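Local coordinates for protein post-proline cleaving enzyme (PDB 4HVT) that probably acts as a serine-type oligopeptidase of the prolyl oligopeptidase family, hydrolysing short peptides after proline, at residues A[483-487]-A[488-492]; A[546-549]-A[550-554]; A[693-696]-A[697-701]. All coordinates share one frame; numbering follows the deposited sequence.

Contact 1: residues A[483-487]-A[488-492]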
loop_
_atom_site.group_PDB
_atom_site.type_symbol
_atom_site.label_atom_id
_atom_site.label_comp_id
_atom_site.label_asym_id
_atom_site.label_seq_id
_atom_site.Cartn_x
_atom_site.Cartn_y
_atom_site.Cartn_z
ATOM N N GLU A 483 4.381 -16.140 -2.702
ATOM C CA GLU A 483 4.500 -14.775 -2.156
ATOM C C GLU A 483 3.797 -14.673 -0.813
ATOM O O GLU A 483 2.840 -15.423 -0.526
ATOM C CB GLU A 483 3.873 -13.804 -3.149
ATOM C CG GLU A 483 4.573 -13.819 -4.507
ATOM C CD GLU A 483 4.133 -12.670 -5.404
ATOM O OE1 GLU A 483 4.214 -11.501 -4.975
ATOM O OE2 GLU A 483 3.722 -12.941 -6.536
ATOM N N ALA A 484 4.304 -13.752 0.040
ATOM C CA ALA A 484 3.651 -13.381 1.262
ATOM C C ALA A 484 4.253 -12.061 1.701
ATOM O O ALA A 484 5.182 -11.571 1.078
ATOM C CB ALA A 484 3.798 -14.414 2.362
ATOM N N TYR A 485 3.641 -11.471 2.702
ATOM C CA TYR A 485 4.029 -10.172 3.252
ATOM C C TYR A 485 4.232 -10.405 4.748
ATOM O O TYR A 485 5.383 -10.462 5.217
ATOM C CB TYR A 485 2.991 -9.072 2.975
ATOM C CG TYR A 485 3.439 -7.674 3.454
ATOM C CD1 TYR A 485 4.465 -6.975 2.801
ATOM C CD2 TYR A 485 2.848 -7.104 4.548
ATOM C CE1 TYR A 485 4.880 -5.720 3.215
ATOM C CE2 TYR A 485 3.225 -5.842 4.969
ATOM C CZ TYR A 485 4.221 -5.154 4.289
ATOM O OH TYR A 485 4.528 -3.904 4.823
ATOM N N GLY A 486 3.140 -10.541 5.522
ATOM C CA GLY A 486 3.252 -10.919 6.929
ATOM C C GLY A 486 3.770 -9.861 7.895
ATOM O O GLY A 486 4.743 -10.055 8.650
ATOM N N GLY A 487 3.106 -8.726 7.909
ATOM C CA GLY A 487 3.458 -7.650 8.844
ATOM C C GLY A 487 2.372 -6.603 8.895
ATOM O O GLY A 487 1.556 -6.504 8.000
ATOM N N PHE A 488 2.414 -5.801 9.958
ATOM C CA PHE A 488 1.690 -4.529 10.030
ATOM C C PHE A 488 0.186 -4.704 9.969
ATOM O O PHE A 488 -0.520 -3.731 9.685
ATOM C CB PHE A 488 2.226 -3.503 9.013
ATOM C CG PHE A 488 3.698 -3.164 9.218
ATOM C CD1 PHE A 488 4.097 -2.337 10.229
ATOM C CD2 PHE A 488 4.690 -3.746 8.440
ATOM C CE1 PHE A 488 5.404 -2.013 10.414
ATOM C CE2 PHE A 488 5.999 -3.455 8.651
ATOM C CZ PHE A 488 6.362 -2.563 9.639
ATOM N N GLN A 489 -0.307 -5.902 10.279
ATOM C CA GLN A 489 -1.761 -6.178 10.222
ATOM C C GLN A 489 -2.292 -5.969 8.817
ATOM O O GLN A 489 -3.515 -5.770 8.579
ATOM C CB GLN A 489 -2.543 -5.351 11.277
ATOM C CG GLN A 489 -3.818 -6.040 11.716
ATOM C CD GLN A 489 -4.640 -5.304 12.751
ATOM O OE1 GLN A 489 -4.072 -4.636 13.601
ATOM N NE2 GLN A 489 -5.995 -5.430 12.688
ATOM N N VAL A 490 -1.423 -6.084 7.823
ATOM C CA VAL A 490 -1.851 -5.968 6.429
ATOM C C VAL A 490 -2.601 -7.229 5.965
ATOM O O VAL A 490 -2.111 -8.352 6.100
ATOM C CB VAL A 490 -0.689 -5.714 5.493
ATOM C CG1 VAL A 490 -1.107 -5.979 4.038
ATOM C CG2 VAL A 490 -0.087 -4.339 5.774
ATOM N N ILE A 491 -3.795 -7.038 5.397
ATOM C CA ILE A 491 -4.560 -8.165 4.832
ATOM C C ILE A 491 -4.074 -8.407 3.419
ATOM O O ILE A 491 -4.232 -7.528 2.579
ATOM C CB ILE A 491 -6.084 -7.857 4.786
ATOM C CG1 ILE A 491 -6.613 -7.571 6.213
ATOM C CG2 ILE A 491 -6.828 -8.992 4.108
ATOM C CD1 ILE A 491 -8.025 -7.003 6.267
ATOM N N ASN A 492 -3.460 -9.564 3.157
ATOM C CA ASN A 492 -2.867 -9.867 1.849
ATOM C C ASN A 492 -3.847 -10.634 0.976
ATOM O O ASN A 492 -3.793 -11.843 0.853
ATOM C CB ASN A 492 -1.563 -10.666 2.036
ATOM C CG ASN A 492 -0.591 -10.464 0.897
ATOM O OD1 ASN A 492 -0.874 -9.751 -0.083
ATOM N ND2 ASN A 492 0.571 -11.086 1.007
HETATM O O HOH W 1 1.030 -12.611 3.467
HETATM O O HOH W 2 0.415 -9.536 5.437
#

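Contact 2: residues A[546-549]-A[550-554]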
loop_
_atom_site.group_PDB
_atom_site.type_symbol
_atom_site.label_atom_id
_atom_site.label_comp_id
_atom_site.label_asym_id
_atom_site.label_seq_id
_atom_site.Cartn_x
_atom_site.Cartn_y
_atom_site.Cartn_z
ATOM N N SER A 546 5.384 -23.667 2.368
ATOM C CA SER A 546 6.411 -24.122 1.419
ATOM C C SER A 546 6.479 -25.672 1.443
ATOM O O SER A 546 6.433 -26.336 0.408
ATOM C CB SER A 546 7.776 -23.486 1.755
ATOM O OG SER A 546 7.763 -22.066 1.614
ATOM N N GLU A 547 6.551 -26.233 2.637
ATOM C CA GLU A 547 6.677 -27.689 2.816
ATOM C C GLU A 547 5.457 -28.411 2.339
ATOM O O GLU A 547 5.573 -29.537 1.803
ATOM C CB GLU A 547 6.899 -28.009 4.293
ATOM C CG GLU A 547 8.281 -27.594 4.747
ATOM C CD GLU A 547 8.519 -27.785 6.217
ATOM O OE1 GLU A 547 7.599 -27.578 7.036
ATOM O OE2 GLU A 547 9.686 -28.085 6.562
ATOM N N GLU A 548 4.295 -27.801 2.520
ATOM C CA GLU A 548 3.072 -28.421 2.091
ATOM C C GLU A 548 2.990 -28.470 0.562
ATOM O O GLU A 548 2.490 -29.454 0.001
ATOM C CB GLU A 548 1.858 -27.741 2.731
ATOM C CG GLU A 548 0.543 -28.381 2.379
ATOM C CD GLU A 548 0.301 -29.701 3.098
ATOM O OE1 GLU A 548 1.235 -30.307 3.714
ATOM O OE2 GLU A 548 -0.845 -30.159 3.048
ATOM N N LEU A 549 3.486 -27.434 -0.113
ATOM C CA LEU A 549 3.509 -27.447 -1.586
ATOM C C LEU A 549 4.373 -28.591 -2.134
ATOM O O LEU A 549 4.066 -29.219 -3.166
ATOM C CB LEU A 549 4.058 -26.109 -2.112
ATOM C CG LEU A 549 3.239 -24.861 -1.798
ATOM C CD1 LEU A 549 4.028 -23.654 -2.225
ATOM C CD2 LEU A 549 1.906 -24.933 -2.535
ATOM N N ILE A 550 5.457 -28.825 -1.425
ATOM C CA ILE A 550 6.382 -29.894 -1.783
ATOM C C ILE A 550 5.745 -31.236 -1.432
ATOM O O ILE A 550 5.851 -32.176 -2.212
ATOM C CB ILE A 550 7.749 -29.652 -1.089
ATOM C CG1 ILE A 550 8.428 -28.445 -1.752
ATOM C CG2 ILE A 550 8.640 -30.895 -1.160
ATOM C CD1 ILE A 550 9.535 -27.787 -0.941
ATOM N N LYS A 551 5.121 -31.367 -0.265
ATOM C CA LYS A 551 4.553 -32.687 0.152
ATOM C C LYS A 551 3.463 -33.147 -0.829
ATOM O O LYS A 551 3.352 -34.333 -1.168
ATOM C CB LYS A 551 3.986 -32.572 1.582
ATOM C CG LYS A 551 3.530 -33.864 2.264
ATOM C CD LYS A 551 3.478 -33.661 3.794
ATOM C CE LYS A 551 3.005 -34.916 4.551
ATOM N NZ LYS A 551 3.888 -36.071 4.346
ATOM N N GLN A 552 2.674 -32.190 -1.290
ATOM C CA GLN A 552 1.608 -32.486 -2.226
ATOM C C GLN A 552 2.034 -32.601 -3.666
ATOM O O GLN A 552 1.167 -32.698 -4.513
ATOM C CB GLN A 552 0.568 -31.419 -2.163
ATOM C CG GLN A 552 -0.041 -31.425 -0.810
ATOM C CD GLN A 552 -1.324 -30.706 -0.821
ATOM O OE1 GLN A 552 -1.460 -29.666 -1.460
ATOM N NE2 GLN A 552 -2.298 -31.248 -0.109
ATOM N N ASN A 553 3.341 -32.597 -3.926
ATOM C CA ASN A 553 3.894 -32.668 -5.260
ATOM C C ASN A 553 3.381 -31.667 -6.274
ATOM O O ASN A 553 3.285 -31.939 -7.481
ATOM C CB ASN A 553 3.782 -34.103 -5.807
ATOM C CG ASN A 553 4.861 -34.986 -5.223
ATOM O OD1 ASN A 553 6.037 -34.906 -5.615
ATOM N ND2 ASN A 553 4.486 -35.803 -4.248
ATOM N N ILE A 554 3.099 -30.477 -5.762
ATOM C CA ILE A 554 2.903 -29.342 -6.607
ATOM C C ILE A 554 4.256 -28.930 -7.153
ATOM O O ILE A 554 4.381 -28.629 -8.332
ATOM C CB ILE A 554 2.200 -28.203 -5.840
ATOM C CG1 ILE A 554 0.783 -28.670 -5.486
ATOM C CG2 ILE A 554 2.192 -26.920 -6.674
ATOM C CD1 ILE A 554 0.125 -27.866 -4.416
#

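Contact 3: residues A[693-696]-A[697-701]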
loop_
_atom_site.group_PDB
_atom_site.type_symbol
_atom_site.label_atom_id
_atom_site.label_comp_id
_atom_site.label_asym_id
_atom_site.label_seq_id
_atom_site.Cartn_x
_atom_site.Cartn_y
_atom_site.Cartn_z
ATOM N N ASN A 693 10.112 -2.333 -17.235
ATOM C CA ASN A 693 11.464 -2.895 -17.275
ATOM C C ASN A 693 11.786 -3.715 -16.021
ATOM O O ASN A 693 12.419 -4.760 -16.100
ATOM C CB ASN A 693 12.451 -1.772 -17.528
ATOM C CG ASN A 693 13.871 -2.281 -17.729
ATOM O OD1 ASN A 693 14.209 -2.861 -18.747
ATOM N ND2 ASN A 693 14.685 -2.087 -16.731
ATOM N N TYR A 694 11.361 -3.221 -14.847
ATOM C CA TYR A 694 11.523 -3.942 -13.593
ATOM C C TYR A 694 10.884 -5.346 -13.639
ATOM O O TYR A 694 11.522 -6.355 -13.310
ATOM C CB TYR A 694 10.896 -3.098 -12.485
ATOM C CG TYR A 694 11.019 -3.663 -11.123
ATOM C CD1 TYR A 694 10.115 -4.581 -10.637
ATOM C CD2 TYR A 694 12.095 -3.287 -10.293
ATOM C CE1 TYR A 694 10.243 -5.105 -9.368
ATOM C CE2 TYR A 694 12.187 -3.750 -8.999
ATOM C CZ TYR A 694 11.320 -4.688 -8.553
ATOM O OH TYR A 694 11.388 -5.179 -7.306
ATOM N N PHE A 695 9.645 -5.423 -14.108
ATOM C CA PHE A 695 8.961 -6.715 -14.195
ATOM C C PHE A 695 9.460 -7.654 -15.299
ATOM O O PHE A 695 9.427 -8.859 -15.140
ATOM C CB PHE A 695 7.452 -6.535 -14.247
ATOM C CG PHE A 695 6.899 -6.133 -12.915
ATOM C CD1 PHE A 695 7.044 -7.001 -11.812
ATOM C CD2 PHE A 695 6.437 -4.866 -12.712
ATOM C CE1 PHE A 695 6.584 -6.660 -10.561
ATOM C CE2 PHE A 695 5.942 -4.512 -11.468
ATOM C CZ PHE A 695 6.043 -5.395 -10.388
ATOM N N ILE A 696 9.975 -7.097 -16.372
ATOM C CA ILE A 696 10.680 -7.919 -17.356
ATOM C C ILE A 696 11.918 -8.561 -16.736
ATOM O O ILE A 696 12.207 -9.737 -16.970
ATOM C CB ILE A 696 11.077 -7.098 -18.612
ATOM C CG1 ILE A 696 9.840 -6.643 -19.402
ATOM C CG2 ILE A 696 12.034 -7.865 -19.502
ATOM C CD1 ILE A 696 10.145 -5.383 -20.198
ATOM N N ASN A 697 12.679 -7.773 -15.987
ATOM C CA ASN A 697 13.876 -8.295 -15.322
ATOM C C ASN A 697 13.515 -9.358 -14.294
ATOM O O ASN A 697 14.115 -10.468 -14.278
ATOM C CB ASN A 697 14.623 -7.174 -14.682
ATOM C CG ASN A 697 15.379 -6.329 -15.688
ATOM O OD1 ASN A 697 15.756 -6.818 -16.772
ATOM N ND2 ASN A 697 15.646 -5.050 -15.325
ATOM N N LEU A 698 12.490 -9.061 -13.499
ATOM C CA LEU A 698 12.072 -9.975 -12.450
ATOM C C LEU A 698 11.549 -11.314 -12.987
ATOM O O LEU A 698 11.908 -12.384 -12.470
ATOM C CB LEU A 698 11.026 -9.286 -11.549
ATOM C CG LEU A 698 10.699 -10.094 -10.287
ATOM C CD1 LEU A 698 10.599 -9.259 -9.045
ATOM C CD2 LEU A 698 9.433 -10.869 -10.578
ATOM N N TYR A 699 10.684 -11.227 -13.986
ATOM C CA TYR A 699 10.067 -12.442 -14.570
ATOM C C TYR A 699 11.051 -13.218 -15.450
ATOM O O TYR A 699 10.961 -14.427 -15.492
ATOM C CB TYR A 699 8.703 -12.172 -15.228
ATOM C CG TYR A 699 7.636 -12.118 -14.187
ATOM C CD1 TYR A 699 7.145 -13.283 -13.605
ATOM C CD2 TYR A 699 7.120 -10.924 -13.782
ATOM C CE1 TYR A 699 6.184 -13.233 -12.624
ATOM C CE2 TYR A 699 6.168 -10.864 -12.799
ATOM C CZ TYR A 699 5.701 -12.009 -12.227
ATOM O OH TYR A 699 4.740 -11.939 -11.244
ATOM N N THR A 700 12.039 -12.545 -16.033
ATOM C CA THR A 700 13.076 -13.243 -16.767
ATOM C C THR A 700 13.882 -14.045 -15.750
ATOM O O THR A 700 14.137 -15.230 -15.977
ATOM C CB THR A 700 13.937 -12.282 -17.606
ATOM O OG1 THR A 700 13.100 -11.593 -18.552
ATOM C CG2 THR A 700 15.042 -13.060 -18.346
ATOM N N PHE A 701 14.210 -13.416 -14.615
ATOM C CA PHE A 701 14.984 -14.073 -13.555
ATOM C C PHE A 701 14.283 -15.389 -13.117
ATOM O O PHE A 701 14.909 -16.434 -12.996
ATOM C CB PHE A 701 15.226 -13.097 -12.365
ATOM C CG PHE A 701 15.653 -13.771 -11.102
ATOM C CD1 PHE A 701 16.976 -14.202 -10.925
ATOM C CD2 PHE A 701 14.759 -13.994 -10.094
ATOM C CE1 PHE A 701 17.348 -14.806 -9.738
ATOM C CE2 PHE A 701 15.125 -14.629 -8.930
ATOM C CZ PHE A 701 16.417 -15.045 -8.763
HETATM O O HOH W 3 16.000 -5.086 -19.035
#

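Contact 1: residues A[483-487]-A[488-492]
Y485 meets V490 through its ring and F488 chiefly through its hydroxyl, and this corner is the close-packed part of the loop. CE2 of Y485 approaches CG2 of V490 at 3.7 Å, the two side chains crossing at about a right angle, while OH of Y485 stands 3.6 Å from CD2 of F488. With CG anti to the backbone N (chi1 -176°), the tyrosine ring is carried toward the turn that follows. That turn is type I', running from G487 to V490 with F488 and Q489 both at positive phi, and it is closed by V490 N donating to G487 O at 3.0 Å in a fairly straight bond (167°). The loop leaves strand 480-483 of the alpha/beta-hydrolase sheet, and Y485 touches N567 beside S566, the probable nucleophile of a Ser-His-Asp triad. F488 N is held by E610, and its ring meets those of W607 and F266. Toward N492 the packing is looser, and water takes the place of direct bonds. One molecule bridges Y485 N and ND2 of N492, 2.9 Å from each; a second accepts from G486 N, donates to V490 O and sits at the edge of the Y485 ring, in its plane. ND2 of N492 itself stays 3.5 Å from Y485 N.

Contact 2: residues A[546-549]-A[550-554]
L549 and I554 meet through their branch ends, CD2 of L549 lying 3.9 Å from CD1 of I554, where the chain turns back at the end of helix 536-551. The same two residues are joined through the backbone: I554 N donates to L549 O at 3.0 Å, almost in line with the L549 carbonyl (173°). With N553 N bonded to I550 O at 3.1 Å, this forms a Schellman motif in which N553, at positive phi, is the C-prime residue. The last helical turns precede it, I550 N, K551 N and Q552 N each donating to the carbonyl four residues earlier; the K551 N to E547 O bond is 2.8 Å long. On another side of the helix E548, bent at chi2 (75°), brings its carboxylate toward the Q552 amide, with OE2 3.6 Å from NE2 and the two planes 30° apart. OE1 of E548 lies 4.0 Å from CD of K551. Farther out, Y464 of strand 461-469 touches E548, L549 and Q552, while V512 backs L549 and L466 backs I554. N478 donates to I554 O, and E547 forms a salt bridge with R579. Since OE1 of E548 and NZ of K551 remain 6.4 Å apart, any attraction between their opposite charges is probably weak and long-range, and between these two segments the hydrogen bonds are all made by backbone atoms.

Contact 3: residues A[693-696]-A[697-701]
A first torsion of -60° places OG1 of T700 beside its own backbone N, and from there the hydroxyl turns back to donate to I696 O at 2.6 Å. T700 N reaches the same oxygen at 3.0 Å, from the opposite face of the carbonyl plane, which gives I696 O two donors. The I696 and T700 side chains run side by side, pointing the same way. F695 and Y699 are likewise paired: their similar first torsions send both rings in the same direction, and CD1 of F695 comes within 4.1 Å of CE2 of Y699. The edge of the Y699 ring lies by F695 O, its CD2 3.4 Å from that oxygen. A methyl of L698, CD2, rests 3.9 Å above one face of the ring, offset toward the rim. The I696–T700 and F695–Y699 pairs, each four residues apart, lie on helix 688-706, which packs on the alpha/beta-hydrolase sheet: L698 touches A587 and E589 of strand 585-589, whereas I696 and T700 turn to Y56 of helix 56-67 and Y699 meets W504 of helix 498-505. Y694 brings CE1 to 4.2 Å from CD1 of L698, and its OH is hydrogen-bonded to E589 and T644. Along another line of the helix, N693 and N697 hold their amide planes 79° apart. The ND2 groups, 3.4 Å from each other, both donate to E47, which is consistent with two amide donors lying so close; a water donates to OD1 of N693 and OD1 of N697, 2.9 Å from each.

Overall arrangement
The three contacts follow in series along the chain and share the eight-stranded mixed sheet of the alpha/beta-hydrolase domain. Contact 1 lies at the end of strand 480-483 and in the loop that leads to helix 498-505, near the probable catalytic serine; contact 2 closes helix 536-551, and contact 3 lies within helix 688-706. Their centres are 22 Å (1 and 2), 23 Å (1 and 3) and 26 Å (2 and 3) apart. None touches another, contacts 1 and 3 coming nearest with about 5 Å between atoms. The loop continues from one strand of the sheet while the two helices pack on it, and the contacts range from beside the probable active site to about 30 Å from the chain centre.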